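Long-range contacts in SufC protein (Thermus thermophilus, PDB 2D2E), which binds and hydrolyses ATP as a cytoplasmic, atypical ABC-type ATPase, probably serving the assembly of iron-sulphur clusters: residues 3-8 against 61-66; 29-34 against 194-199; 81-86 against 158-163; 127-132 against 152-157; 185-190 against 207-212. All coordinates share one frame; numbering follows the deposited sequence. Where two conformers were deposited one is given.

Interaction 1. Residues 3-8 against 61-66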
# COMPACT_ATOMS: atom_id res chain seq x y z
N GLN A 3 -14.69 2.68 5.42
CA GLN A 3 -13.44 2.18 5.99
C GLN A 3 -13.03 0.87 5.33
O GLN A 3 -13.84 0.19 4.71
CB GLN A 3 -13.60 1.95 7.50
CG GLN A 3 -14.63 0.89 7.86
CD GLN A 3 -14.97 0.82 9.35
OE1 GLN A 3 -15.38 -0.23 9.86
NE2 GLN A 3 -14.80 1.92 10.05
N LEU A 4 -11.73 0.57 5.49
CA LEU A 4 -11.16 -0.68 5.04
C LEU A 4 -10.99 -1.49 6.32
O LEU A 4 -10.30 -1.03 7.24
CB LEU A 4 -9.81 -0.52 4.34
CG LEU A 4 -9.10 -1.81 3.95
CD1 LEU A 4 -9.93 -2.59 2.95
CD2 LEU A 4 -7.73 -1.51 3.38
N GLU A 5 -11.60 -2.65 6.43
CA GLU A 5 -11.52 -3.38 7.68
C GLU A 5 -11.11 -4.83 7.50
O GLU A 5 -11.64 -5.53 6.65
CB GLU A 5 -12.87 -3.33 8.43
CG GLU A 5 -12.97 -4.35 9.54
CD GLU A 5 -14.23 -4.22 10.42
OE1 GLU A 5 -15.31 -3.89 9.87
OE2 GLU A 5 -14.13 -4.44 11.64
N ILE A 6 -10.15 -5.28 8.27
CA ILE A 6 -9.72 -6.65 8.35
C ILE A 6 -10.39 -7.13 9.61
O ILE A 6 -10.15 -6.56 10.69
CB ILE A 6 -8.20 -6.80 8.41
CG1 ILE A 6 -7.56 -6.23 7.15
CG2 ILE A 6 -7.79 -8.26 8.57
CD1 ILE A 6 -7.14 -4.78 7.26
N ARG A 7 -11.23 -8.16 9.52
CA ARG A 7 -11.98 -8.64 10.67
C ARG A 7 -11.76 -10.12 10.99
O ARG A 7 -12.08 -11.00 10.19
CB ARG A 7 -13.46 -8.40 10.45
CG ARG A 7 -14.36 -8.94 11.55
CD ARG A 7 -14.34 -8.01 12.74
NE ARG A 7 -15.30 -8.40 13.77
CZ ARG A 7 -14.96 -9.00 14.92
NH1 ARG A 7 -13.69 -9.28 15.18
NH2 ARG A 7 -15.91 -9.33 15.79
N ASP A 8 -11.24 -10.38 12.19
CA ASP A 8 -10.99 -11.74 12.69
C ASP A 8 -10.36 -12.63 11.63
O ASP A 8 -10.85 -13.73 11.37
CB ASP A 8 -12.30 -12.34 13.19
CG ASP A 8 -12.17 -13.68 13.86
OD1 ASP A 8 -11.23 -13.87 14.65
OD2 ASP A 8 -13.02 -14.56 13.59
N GLU A 61 -12.89 -11.83 7.46
CA GLU A 61 -13.33 -11.08 6.29
C GLU A 61 -12.45 -9.85 6.09
O GLU A 61 -11.75 -9.43 7.01
CB GLU A 61 -14.75 -10.56 6.49
CG GLU A 61 -15.83 -11.60 6.55
CD GLU A 61 -17.18 -10.94 6.69
OE1 GLU A 61 -17.39 -10.24 7.70
OE2 GLU A 61 -18.02 -11.10 5.79
N ILE A 62 -12.49 -9.31 4.88
CA ILE A 62 -11.80 -8.06 4.57
C ILE A 62 -12.91 -7.25 3.87
O ILE A 62 -13.35 -7.60 2.76
CB ILE A 62 -10.62 -8.26 3.60
CG1 ILE A 62 -9.53 -9.10 4.28
CG2 ILE A 62 -10.05 -6.90 3.22
CD1 ILE A 62 -8.24 -9.18 3.47
N LEU A 63 -13.36 -6.19 4.53
CA LEU A 63 -14.45 -5.36 4.00
C LEU A 63 -13.95 -4.05 3.47
O LEU A 63 -13.24 -3.33 4.17
CB LEU A 63 -15.46 -5.05 5.11
CG LEU A 63 -15.91 -6.23 5.99
CD1 LEU A 63 -16.72 -5.73 7.17
CD2 LEU A 63 -16.71 -7.18 5.15
N LEU A 64 -14.31 -3.72 2.23
CA LEU A 64 -13.92 -2.46 1.64
C LEU A 64 -15.24 -1.71 1.47
O LEU A 64 -16.07 -2.08 0.63
CB LEU A 64 -13.22 -2.68 0.30
CG LEU A 64 -12.49 -1.45 -0.24
CD1 LEU A 64 -11.44 -1.86 -1.27
CD2 LEU A 64 -13.49 -0.46 -0.84
N ASP A 65 -15.44 -0.69 2.30
CA ASP A 65 -16.68 0.09 2.29
C ASP A 65 -17.91 -0.81 2.38
O ASP A 65 -18.88 -0.67 1.62
CB ASP A 65 -16.76 1.02 1.08
CG ASP A 65 -15.71 2.13 1.13
OD1 ASP A 65 -15.22 2.45 2.24
OD2 ASP A 65 -15.39 2.70 0.07
N GLY A 66 -17.87 -1.75 3.32
CA GLY A 66 -19.00 -2.64 3.54
C GLY A 66 -19.03 -3.97 2.80
O GLY A 66 -19.76 -4.87 3.22
O HOH W 1 -15.87 -1.72 5.32

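Interaction 2. Residues 29-34 against 194-199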
# COMPACT_ATOMS: atom_id res chain seq x y z
N GLY A 29 -9.99 8.52 4.73
CA GLY A 29 -9.59 9.85 5.17
C GLY A 29 -8.36 9.78 6.06
O GLY A 29 -7.70 10.80 6.33
N GLU A 30 -8.03 8.58 6.52
CA GLU A 30 -6.87 8.42 7.39
C GLU A 30 -5.74 7.61 6.77
O GLU A 30 -5.94 6.85 5.82
CB GLU A 30 -7.29 7.76 8.73
CG GLU A 30 -8.20 8.68 9.55
CD GLU A 30 -8.60 8.12 10.92
OE1 GLU A 30 -8.01 7.13 11.41
OE2 GLU A 30 -9.52 8.71 11.54
N VAL A 31 -4.55 7.81 7.32
CA VAL A 31 -3.35 7.09 6.90
C VAL A 31 -2.81 6.42 8.16
O VAL A 31 -2.47 7.07 9.15
CB VAL A 31 -2.26 8.03 6.32
CG1 VAL A 31 -1.00 7.22 6.00
CG2 VAL A 31 -2.77 8.70 5.05
N HIS A 32 -2.78 5.09 8.12
CA HIS A 32 -2.29 4.33 9.27
C HIS A 32 -1.00 3.60 8.93
O HIS A 32 -0.67 3.40 7.75
CB HIS A 32 -3.32 3.28 9.68
CG HIS A 32 -4.55 3.86 10.28
ND1 HIS A 32 -5.42 3.10 11.03
CD2 HIS A 32 -5.08 5.11 10.23
CE1 HIS A 32 -6.44 3.86 11.41
NE2 HIS A 32 -6.26 5.08 10.93
N ALA A 33 -0.30 3.20 9.99
CA ALA A 33 0.93 2.42 9.87
C ALA A 33 0.72 1.03 10.50
O ALA A 33 -0.00 0.91 11.51
CB ALA A 33 2.09 3.16 10.62
N LEU A 34 1.34 -0.00 9.91
CA LEU A 34 1.31 -1.36 10.47
C LEU A 34 2.78 -1.74 10.60
O LEU A 34 3.49 -1.90 9.60
CB LEU A 34 0.61 -2.36 9.54
CG LEU A 34 0.68 -3.82 10.05
CD1 LEU A 34 0.10 -3.97 11.46
CD2 LEU A 34 -0.05 -4.70 9.05
N PHE A 194 -9.66 9.00 0.49
CA PHE A 194 -8.55 8.07 0.38
C PHE A 194 -8.12 7.57 1.76
O PHE A 194 -8.08 8.34 2.70
CB PHE A 194 -7.39 8.83 -0.27
CG PHE A 194 -6.09 8.06 -0.32
CD1 PHE A 194 -5.90 7.07 -1.27
CD2 PHE A 194 -5.05 8.38 0.54
CE1 PHE A 194 -4.68 6.41 -1.37
CE2 PHE A 194 -3.81 7.71 0.45
CZ PHE A 194 -3.64 6.73 -0.51
N GLY A 195 -7.84 6.27 1.87
CA GLY A 195 -7.33 5.73 3.12
C GLY A 195 -6.08 4.92 2.76
O GLY A 195 -6.00 4.35 1.66
N ALA A 196 -5.11 4.87 3.65
CA ALA A 196 -3.90 4.09 3.37
C ALA A 196 -3.36 3.37 4.60
O ALA A 196 -3.56 3.80 5.74
CB ALA A 196 -2.81 5.02 2.84
N LEU A 197 -2.66 2.26 4.34
CA LEU A 197 -2.01 1.51 5.41
C LEU A 197 -0.57 1.35 4.91
O LEU A 197 -0.34 0.74 3.87
CB LEU A 197 -2.66 0.12 5.58
CG LEU A 197 -2.03 -0.76 6.68
CD1 LEU A 197 -2.22 -0.11 8.05
CD2 LEU A 197 -2.65 -2.14 6.66
N VAL A 198 0.38 1.90 5.66
CA VAL A 198 1.80 1.81 5.31
C VAL A 198 2.38 0.73 6.23
O VAL A 198 2.32 0.86 7.47
CB VAL A 198 2.49 3.16 5.56
CG1 VAL A 198 3.98 3.08 5.26
CG2 VAL A 198 1.84 4.22 4.68
N ILE A 199 2.89 -0.33 5.61
CA ILE A 199 3.47 -1.45 6.36
C ILE A 199 4.98 -1.24 6.39
O ILE A 199 5.59 -0.99 5.35
CB ILE A 199 3.12 -2.80 5.66
CG1 ILE A 199 1.59 -2.92 5.62
CG2 ILE A 199 3.75 -4.00 6.41
CD1 ILE A 199 1.10 -4.11 4.80

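Interaction 3. Residues 81-86 against 158-163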
# COMPACT_ATOMS: atom_id res chain seq x y z
N GLY A 81 -11.78 -0.34 -5.82
CA GLY A 81 -11.04 0.77 -5.24
C GLY A 81 -9.73 0.46 -4.50
O GLY A 81 -9.10 1.37 -3.98
N LEU A 82 -9.33 -0.81 -4.46
CA LEU A 82 -8.08 -1.17 -3.77
C LEU A 82 -6.91 -1.05 -4.74
O LEU A 82 -6.90 -1.67 -5.79
CB LEU A 82 -8.17 -2.59 -3.22
CG LEU A 82 -7.01 -3.06 -2.33
CD1 LEU A 82 -6.97 -2.26 -1.01
CD2 LEU A 82 -7.19 -4.53 -2.02
N PHE A 83 -5.91 -0.25 -4.38
CA PHE A 83 -4.77 -0.05 -5.26
C PHE A 83 -4.03 -1.33 -5.63
O PHE A 83 -3.63 -2.13 -4.78
CB PHE A 83 -3.79 0.96 -4.64
CG PHE A 83 -2.62 1.27 -5.51
CD1 PHE A 83 -2.81 1.77 -6.79
CD2 PHE A 83 -1.32 1.10 -5.04
CE1 PHE A 83 -1.73 2.10 -7.60
CE2 PHE A 83 -0.24 1.43 -5.83
CZ PHE A 83 -0.44 1.93 -7.11
N LEU A 84 -3.86 -1.52 -6.94
CA LEU A 84 -3.13 -2.67 -7.46
C LEU A 84 -2.24 -2.14 -8.57
O LEU A 84 -2.72 -1.78 -9.64
CB LEU A 84 -4.08 -3.73 -8.04
CG LEU A 84 -3.38 -4.96 -8.64
CD1 LEU A 84 -2.51 -5.62 -7.57
CD2 LEU A 84 -4.41 -5.94 -9.19
N ALA A 85 -0.95 -2.08 -8.29
CA ALA A 85 0.00 -1.58 -9.28
C ALA A 85 0.16 -2.59 -10.40
O ALA A 85 0.12 -3.81 -10.17
CB ALA A 85 1.34 -1.31 -8.62
N PHE A 86 0.30 -2.09 -11.63
CA PHE A 86 0.47 -2.93 -12.82
C PHE A 86 1.94 -3.32 -12.89
O PHE A 86 2.82 -2.47 -12.76
CB PHE A 86 0.10 -2.13 -14.07
CG PHE A 86 -0.31 -2.97 -15.24
CD1 PHE A 86 -1.65 -3.18 -15.53
CD2 PHE A 86 0.66 -3.53 -16.08
CE1 PHE A 86 -2.04 -3.94 -16.63
CE2 PHE A 86 0.28 -4.30 -17.19
CZ PHE A 86 -1.07 -4.50 -17.46
N LEU A 158 -1.17 8.00 -7.99
CA LEU A 158 -1.87 9.25 -8.24
C LEU A 158 -2.79 9.21 -9.46
O LEU A 158 -3.89 9.77 -9.44
CB LEU A 158 -0.86 10.39 -8.40
CG LEU A 158 -0.46 11.11 -7.11
CD1 LEU A 158 0.63 12.09 -7.42
CD2 LEU A 158 -1.63 11.85 -6.52
N VAL A 159 -2.34 8.55 -10.52
CA VAL A 159 -3.14 8.48 -11.75
C VAL A 159 -4.35 7.55 -11.70
O VAL A 159 -5.43 7.88 -12.23
CB VAL A 159 -2.23 8.10 -12.95
CG1 VAL A 159 -3.05 7.87 -14.21
CG2 VAL A 159 -1.21 9.23 -13.20
N LEU A 160 -4.19 6.40 -11.06
CA LEU A 160 -5.27 5.42 -10.95
C LEU A 160 -6.34 5.79 -9.94
O LEU A 160 -7.43 5.22 -9.94
CB LEU A 160 -4.70 4.03 -10.62
CG LEU A 160 -3.87 3.38 -11.73
CD1 LEU A 160 -3.37 2.02 -11.28
CD2 LEU A 160 -4.70 3.24 -12.99
N GLU A 161 -6.03 6.75 -9.07
CA GLU A 161 -7.00 7.21 -8.06
C GLU A 161 -7.72 6.14 -7.24
O GLU A 161 -8.94 6.08 -7.21
CB GLU A 161 -8.06 8.08 -8.74
CG GLU A 161 -7.56 9.36 -9.35
CD GLU A 161 -8.69 10.29 -9.71
OE1 GLU A 161 -9.56 9.88 -10.51
OE2 GLU A 161 -8.71 11.42 -9.18
N PRO A 162 -6.96 5.26 -6.58
CA PRO A 162 -7.62 4.22 -5.77
C PRO A 162 -8.25 4.84 -4.52
O PRO A 162 -7.90 5.96 -4.14
CB PRO A 162 -6.46 3.30 -5.40
CG PRO A 162 -5.31 4.28 -5.30
CD PRO A 162 -5.50 5.17 -6.49
N THR A 163 -9.18 4.13 -3.90
CA THR A 163 -9.81 4.62 -2.68
C THR A 163 -8.97 4.23 -1.49
O THR A 163 -8.87 4.98 -0.53
CB THR A 163 -11.22 4.02 -2.53
OG1 THR A 163 -12.01 4.44 -3.65
CG2 THR A 163 -11.88 4.48 -1.26

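Interaction 4. Residues 127-132 against 152-157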
# COMPACT_ATOMS: atom_id res chain seq x y z
N GLU A 127 1.94 17.72 -11.06
CA GLU A 127 1.88 18.95 -10.28
C GLU A 127 1.88 18.63 -8.78
O GLU A 127 2.60 19.25 -7.99
CB GLU A 127 0.62 19.73 -10.61
CG GLU A 127 0.65 20.41 -11.95
CD GLU A 127 -0.70 21.02 -12.32
OE1 GLU A 127 -1.43 21.46 -11.40
OE2 GLU A 127 -1.03 21.07 -13.52
N LEU A 128 1.07 17.66 -8.39
CA LEU A 128 0.98 17.28 -6.99
C LEU A 128 2.31 16.73 -6.47
O LEU A 128 2.68 16.95 -5.32
CB LEU A 128 -0.12 16.24 -6.79
CG LEU A 128 -1.56 16.75 -6.91
CD1 LEU A 128 -2.52 15.59 -6.80
CD2 LEU A 128 -1.83 17.77 -5.81
N LEU A 129 3.02 15.99 -7.32
CA LEU A 129 4.30 15.40 -6.95
C LEU A 129 5.47 16.35 -7.20
O LEU A 129 6.60 16.08 -6.80
CB LEU A 129 4.54 14.14 -7.76
CG LEU A 129 3.56 13.00 -7.52
CD1 LEU A 129 3.81 11.88 -8.53
CD2 LEU A 129 3.74 12.49 -6.09
N ASP A 130 5.18 17.47 -7.87
CA ASP A 130 6.21 18.44 -8.23
C ASP A 130 7.31 17.73 -9.03
O ASP A 130 8.51 17.88 -8.74
CB ASP A 130 6.82 19.10 -6.99
CG ASP A 130 7.80 20.21 -7.36
OD1 ASP A 130 8.70 20.51 -6.53
OD2 ASP A 130 7.68 20.79 -8.46
N TRP A 131 6.91 16.93 -10.03
CA TRP A 131 7.83 16.20 -10.90
C TRP A 131 7.75 16.78 -12.31
O TRP A 131 6.71 17.30 -12.71
CB TRP A 131 7.47 14.70 -10.97
CG TRP A 131 7.79 13.92 -9.73
CD1 TRP A 131 8.30 14.41 -8.56
CD2 TRP A 131 7.56 12.52 -9.52
NE1 TRP A 131 8.40 13.40 -7.64
CE2 TRP A 131 7.97 12.23 -8.20
CE3 TRP A 131 7.08 11.48 -10.32
CZ2 TRP A 131 7.88 10.95 -7.65
CZ3 TRP A 131 6.99 10.20 -9.77
CH2 TRP A 131 7.39 9.94 -8.45
N ASP A 132 8.84 16.66 -13.08
CA ASP A 132 8.88 17.20 -14.44
C ASP A 132 8.29 16.23 -15.45
O ASP A 132 8.52 15.02 -15.36
CB ASP A 132 10.31 17.54 -14.85
CG ASP A 132 10.40 18.16 -16.25
OD1 ASP A 132 10.15 17.45 -17.25
OD2 ASP A 132 10.70 19.36 -16.36
N ASN A 152 7.72 4.70 -10.22
CA ASN A 152 6.72 4.29 -11.18
C ASN A 152 5.42 3.90 -10.48
O ASN A 152 4.34 4.20 -10.96
CB ASN A 152 7.22 3.10 -12.00
CG ASN A 152 6.24 2.68 -13.08
OD1 ASN A 152 5.08 2.33 -12.80
ND2 ASN A 152 6.69 2.72 -14.33
N GLU A 153 5.53 3.22 -9.34
CA GLU A 153 4.34 2.81 -8.60
C GLU A 153 3.61 4.02 -8.02
O GLU A 153 2.38 4.03 -7.95
CB GLU A 153 4.71 1.85 -7.46
CG GLU A 153 5.35 0.55 -7.92
CD GLU A 153 5.55 -0.43 -6.78
OE1 GLU A 153 5.82 0.02 -5.65
OE2 GLU A 153 5.44 -1.65 -7.03
N ILE A 154 4.36 5.03 -7.60
CA ILE A 154 3.75 6.24 -7.02
C ILE A 154 3.02 7.05 -8.09
O ILE A 154 2.00 7.67 -7.83
CB ILE A 154 4.79 7.10 -6.28
CG1 ILE A 154 5.21 6.39 -4.98
CG2 ILE A 154 4.24 8.50 -5.98
CD1 ILE A 154 4.01 6.08 -4.04
N LEU A 155 3.55 7.05 -9.32
CA LEU A 155 2.86 7.78 -10.38
C LEU A 155 1.55 7.02 -10.65
O LEU A 155 0.51 7.63 -10.89
CB LEU A 155 3.73 7.85 -11.66
CG LEU A 155 3.15 8.72 -12.79
CD1 LEU A 155 2.73 10.10 -12.27
CD2 LEU A 155 4.20 8.86 -13.88
N GLN A 156 1.58 5.69 -10.57
CA GLN A 156 0.35 4.93 -10.78
C GLN A 156 -0.64 5.24 -9.65
O GLN A 156 -1.85 5.33 -9.87
CB GLN A 156 0.61 3.42 -10.78
CG GLN A 156 1.37 2.95 -11.98
CD GLN A 156 1.49 1.45 -11.99
OE1 GLN A 156 0.47 0.74 -12.02
NE2 GLN A 156 2.71 0.96 -11.93
N LEU A 157 -0.13 5.37 -8.43
CA LEU A 157 -1.00 5.67 -7.29
C LEU A 157 -1.82 6.94 -7.53
O LEU A 157 -3.03 6.95 -7.28
CB LEU A 157 -0.17 5.87 -6.00
CG LEU A 157 -0.96 6.23 -4.73
CD1 LEU A 157 -1.76 5.01 -4.22
CD2 LEU A 157 0.02 6.69 -3.64

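Interaction 5. Residues 185-190 against 207-212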
# COMPACT_ATOMS: atom_id res chain seq x y z
N GLY A 185 4.05 10.64 -2.47
CA GLY A 185 2.83 10.15 -3.08
C GLY A 185 1.69 10.00 -2.08
O GLY A 185 0.58 10.45 -2.32
N VAL A 186 1.96 9.39 -0.93
CA VAL A 186 0.90 9.22 0.05
C VAL A 186 0.40 10.58 0.55
O VAL A 186 -0.80 10.78 0.68
CB VAL A 186 1.35 8.31 1.22
CG1 VAL A 186 0.29 8.28 2.33
CG2 VAL A 186 1.57 6.89 0.69
N ASN A 187 1.29 11.52 0.81
CA ASN A 187 0.85 12.83 1.29
C ASN A 187 0.04 13.57 0.22
O ASN A 187 -0.89 14.31 0.54
CB ASN A 187 2.06 13.65 1.76
CG ASN A 187 2.62 13.16 3.10
OD1 ASN A 187 1.87 12.79 4.00
ND2 ASN A 187 3.95 13.17 3.23
N ALA A 188 0.38 13.36 -1.05
CA ALA A 188 -0.35 14.02 -2.13
C ALA A 188 -1.78 13.45 -2.29
O ALA A 188 -2.69 14.15 -2.74
CB ALA A 188 0.42 13.88 -3.43
N MET A 189 -1.98 12.19 -1.91
CA MET A 189 -3.29 11.54 -1.99
C MET A 189 -4.17 11.79 -0.77
O MET A 189 -5.37 11.52 -0.83
CB MET A 189 -3.13 10.01 -2.13
CG MET A 189 -2.59 9.57 -3.48
SD MET A 189 -3.75 9.95 -4.80
CE MET A 189 -5.03 8.71 -4.58
N ARG A 190 -3.58 12.27 0.33
CA ARG A 190 -4.35 12.49 1.56
C ARG A 190 -5.59 13.31 1.29
O ARG A 190 -5.53 14.37 0.66
CB ARG A 190 -3.53 13.21 2.62
CG ARG A 190 -2.54 12.38 3.32
CD ARG A 190 -2.05 13.18 4.52
NE ARG A 190 -0.85 12.63 5.11
CZ ARG A 190 -0.80 12.03 6.29
NH1 ARG A 190 -1.90 11.90 7.03
NH2 ARG A 190 0.35 11.58 6.73
N ASN A 207 8.34 9.55 9.73
CA ASN A 207 8.77 10.92 10.00
C ASN A 207 8.39 11.74 8.75
O ASN A 207 8.29 12.98 8.81
CB ASN A 207 10.27 10.98 10.22
CG ASN A 207 10.68 10.33 11.52
OD1 ASN A 207 10.15 10.66 12.58
ND2 ASN A 207 11.60 9.39 11.45
N TYR A 208 8.16 11.04 7.62
CA TYR A 208 7.78 11.71 6.38
C TYR A 208 6.27 11.58 6.12
O TYR A 208 5.67 12.46 5.51
CB TYR A 208 8.55 11.17 5.14
CG TYR A 208 10.00 10.93 5.39
CD1 TYR A 208 10.58 9.68 5.16
CD2 TYR A 208 10.82 11.94 5.92
CE1 TYR A 208 11.92 9.44 5.47
CE2 TYR A 208 12.17 11.70 6.22
CZ TYR A 208 12.71 10.45 6.00
OH TYR A 208 14.03 10.20 6.32
N ILE A 209 5.68 10.49 6.60
CA ILE A 209 4.24 10.25 6.47
C ILE A 209 3.73 10.15 7.90
O ILE A 209 3.85 9.09 8.51
CB ILE A 209 3.89 8.89 5.79
CG1 ILE A 209 4.63 8.74 4.46
CG2 ILE A 209 2.39 8.80 5.56
CD1 ILE A 209 4.35 7.40 3.72
N GLN A 210 3.16 11.22 8.43
CA GLN A 210 2.66 11.17 9.80
C GLN A 210 1.37 10.33 9.85
O GLN A 210 0.38 10.67 9.21
CB GLN A 210 2.37 12.59 10.28
CG GLN A 210 1.69 12.60 11.64
CD GLN A 210 1.89 13.90 12.39
OE1 GLN A 210 2.79 14.68 12.07
NE2 GLN A 210 1.09 14.15 13.41
N PRO A 211 1.37 9.22 10.61
CA PRO A 211 0.18 8.38 10.70
C PRO A 211 -0.85 8.84 11.74
O PRO A 211 -0.48 9.40 12.78
CB PRO A 211 0.75 7.01 11.06
CG PRO A 211 1.91 7.37 11.97
CD PRO A 211 2.54 8.58 11.26
N ASP A 212 -2.12 8.62 11.44
CA ASP A 212 -3.20 8.95 12.36
C ASP A 212 -3.26 7.88 13.44
O ASP A 212 -3.69 8.14 14.57
CB ASP A 212 -4.52 9.01 11.61
CG ASP A 212 -4.54 10.10 10.59
OD1 ASP A 212 -4.42 11.29 10.99
OD2 ASP A 212 -4.65 9.79 9.40
O HOH W 2 2.69 13.56 6.81
O HOH W 3 -5.16 12.04 7.40

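Interaction 1. Residues 3-8 against 61-66
Glu5 and Leu63 face each other as a hydrogen-bonded pair of an antiparallel sheet, and their side chains run side by side in the same direction. Glu5 has CG anti to the backbone N (chi1 165°), and the chain runs on extended. Its OE1 is 3.6 Å from Leu63 CD1: the carboxylate lies alongside a leucine methyl. Between the two backbones, Leu63 N donates to Glu5 O at 2.8 Å and Glu5 N to Leu63 O at 2.9 Å. Arg7 and Glu61 form the next hydrogen-bonded pair, again with two backbone bonds. Arg7 bends at chi2 and its NH1 bonds to Asn23; Arg7 NE stays 6.7 Å from Glu61 OE1.

The other face carries Leu4, Ile6, Ile62 and Leu64, all buried. Here Leu4 CD1 lies 4.2 Å from Leu64 CB and 4.3 Å from Ile62 CG2, a branch that meets two residues on the same face of the facing strand. At the end of the pairing, Asp65 N still bonds to Gln3 O at 3.0 Å, and a water that donates to that same oxygen accepts from Gly66 N at 2.8 Å. The Asp65 carboxylate turns to Tyr164 and Lys28.

Strand 3-13 pairs with 60-64 on this side and with 16-27 on the other; strand 67-68 borders 60-64, and Tyr164 of strand 164-168 packs on Leu4 and Leu64.

Interaction 2. Residues 29-34 against 194-199
Leu34 sits beside Ile199 in a parallel pair of strands, both side chains pointing the same way from the face they share with His32 and Leu197. Followed outward, Leu34 CB meets two partners, Leu197 CD1 at 3.9 Å and Ile199 CG1 at 4.1 Å. CG stands anti to the backbone N (chi1 175°), and of the two methyls beyond it CD2 keeps to Ile199 CG1, 4.2 Å away. The side chain also packs against Leu24, His215 and Met217. Leu197 CD1 also meets His32 CB, touching two residues of the facing strand.

The opposite face is made of smaller groups: Val31 CG1 touches both Ala196 CB and Val198 CG2, with Ala33 next in line. The backbones are joined by regular parallel bonding, in which His32 and Leu34 each donate to the strand 195-199 and His32 O receives Val198 N at 2.8 Å. Before the strand, Gly29 N bonds to Phe194 O.

His32 NE2 donates to Glu30 OE1 at 2.7 Å, almost straight at 175° and in the ring plane, while ND1 pairs with His215. Both ring nitrogens are therefore engaged, which fixes the ring's rotation, and the carboxylate would probably favour a proton on NE2. The strands themselves are buried in the nucleotide-binding core, with Ile199 packed against Lys42 and Ser43 of the P-loop.

Interaction 3. Residues 81-86 against 158-163
Phe83 and Pro162 make the closest apolar contact here, their side chains lying side by side and pointing the same way. Phe83 CB is 3.6 Å from Pro162 CB, and Pro162 CG approaches Phe83 CD1 obliquely at 3.8 Å. Leu160 comes from another direction: in the conformer given, it crosses the phenylalanine side chain at about a right angle, with its CD1 at the ring edge, near the plane, 4.0 Å from Phe83 CE1. In Phe83, chi1 sets CG anti to the backbone N (-178°). One face of the ring is occupied from its own segment by Ala85 N, 4.2 Å above the plane and over the centre. An alanine in place of Phe83 would probably open a gap beside Pro162 CG and, in this conformer, leave the Leu160 methyl without its aromatic neighbour.

The polar part is a single backbone bond. Thr163 N donates to Gly81 O at 2.8 Å, though the N-H bends to 138°. Gly81 ends helix 74-79 as the positive-phi residue of a Schellman motif; a CB on it would come up tight against Thr163 OG1.

Chemically, then, one bond sets the glycine carbonyl against the chain entering strand 164-168, while across this contact apolar groups carry the rest. Gly81 and Phe83 both go on to bond the backbone of Tyr164, which extends the polar link beyond Thr163.

Interaction 4. Residues 127-132 against 152-157
Leu129, in the last turn of helix 115-129, points at helix 148-160 and touches two successive residues there. With CG anti to the carbonyl carbon (chi1 -64°), the side chain is set toward that helix. Its CD2 lies 4.0 Å from Ile154 CG2, and CD1 lies 4.3 Å from Leu155 CD1 in one conformer of Leu155. The Leu129 and Ile154 side chains cross obliquely.

Asp130 follows with positive phi as the C-prime residue of a Schellman motif: Trp131 N bonds back to Leu126 O, and a weak bond joins Asp130 N to Glu127 O. This helix end belongs to the helical part of the ABC ATPase fold, and its reversal brings the next side chain round to the same partner helix.

Trp131 turns one ring face to Leu129 CB, 3.7 Å above it and offset toward the rim. The benzo end meets helix 148-160 obliquely, CH2 to Ile154 CG2 at 4.3 Å and CZ3 to Leu155 CB at 4.4 Å. Ile154 CG2, anti to its own backbone N, is thereby shared by leucine and tryptophan. Beyond the two segments, Arg151 makes a cation-pi contact with the indole and Tyr135 meets it edge-to-face, while Arg184 of helix 176-189 takes the carbonyl of Leu129.

Interaction 5. Residues 185-190 against 207-212
The C-terminal end of helix 176-189 meets the loop that leads into strand 213-218, a junction within the nucleotide-binding core in which side-chain donors grip loop carbonyls. Asn187 ND2 donates to Tyr208 O at 2.9 Å, with the oxygen in the amide plane. Arg190, extended from CG to NE, brings its guanidinium edge to Gln210 O: NH2 bonds at 2.6 Å, and NH1 adds only a weak bond. NE donates back to Asn187 OD1 at 2.9 Å, in the guanidinium plane, tying the two groups together. A water bonded to Asn187 OD1 accepts from Gln210 N at 2.9 Å. A leucine in place of Arg190 would probably deprive Gln210 O of its strong donor and Asn187 OD1 of its NE partner, leaving the amide less firmly fixed.

In the apolar part, Val186 and Ile209 cross at about a right angle, Val186 CG1 to Ile209 CG2 at 3.9 Å. Asp212 OD2, which accepts from Val31 N, is 4.2 Å from Arg190 NH1, beyond a salt bridge; a water links them, its bond to NH1 weak. Val31 of strand 31-35 touches Val186, Arg190 and Ile209, while Tyr208 touches Ile176, Lys180 and Ala183 of helix 176-189.

From the N terminus, interaction 1 closes the first loop, pairing strand 3-13 with strand 60-64 in the antiparallel sheet. Strand 31-35 lies inside that loop but waits for residues 194-199, so interactions 1 and 2 cross. The long excursion closed by interaction 2 encloses interaction 3, which encloses interaction 4 in turn; together these tie the helical part to the mixed sheet through helix 148-160. Interaction 5 comes later and crosses interaction 2, joining helix 176-189 to the approach to strand 213-218. Direct bonds connect neighbours: Thr163 O with Gly195 N, Gln156 OE1 with Phe86 N, and Val31 O with Asp212 N. Leu64 packs on Leu82, linking interactions 1 and 3.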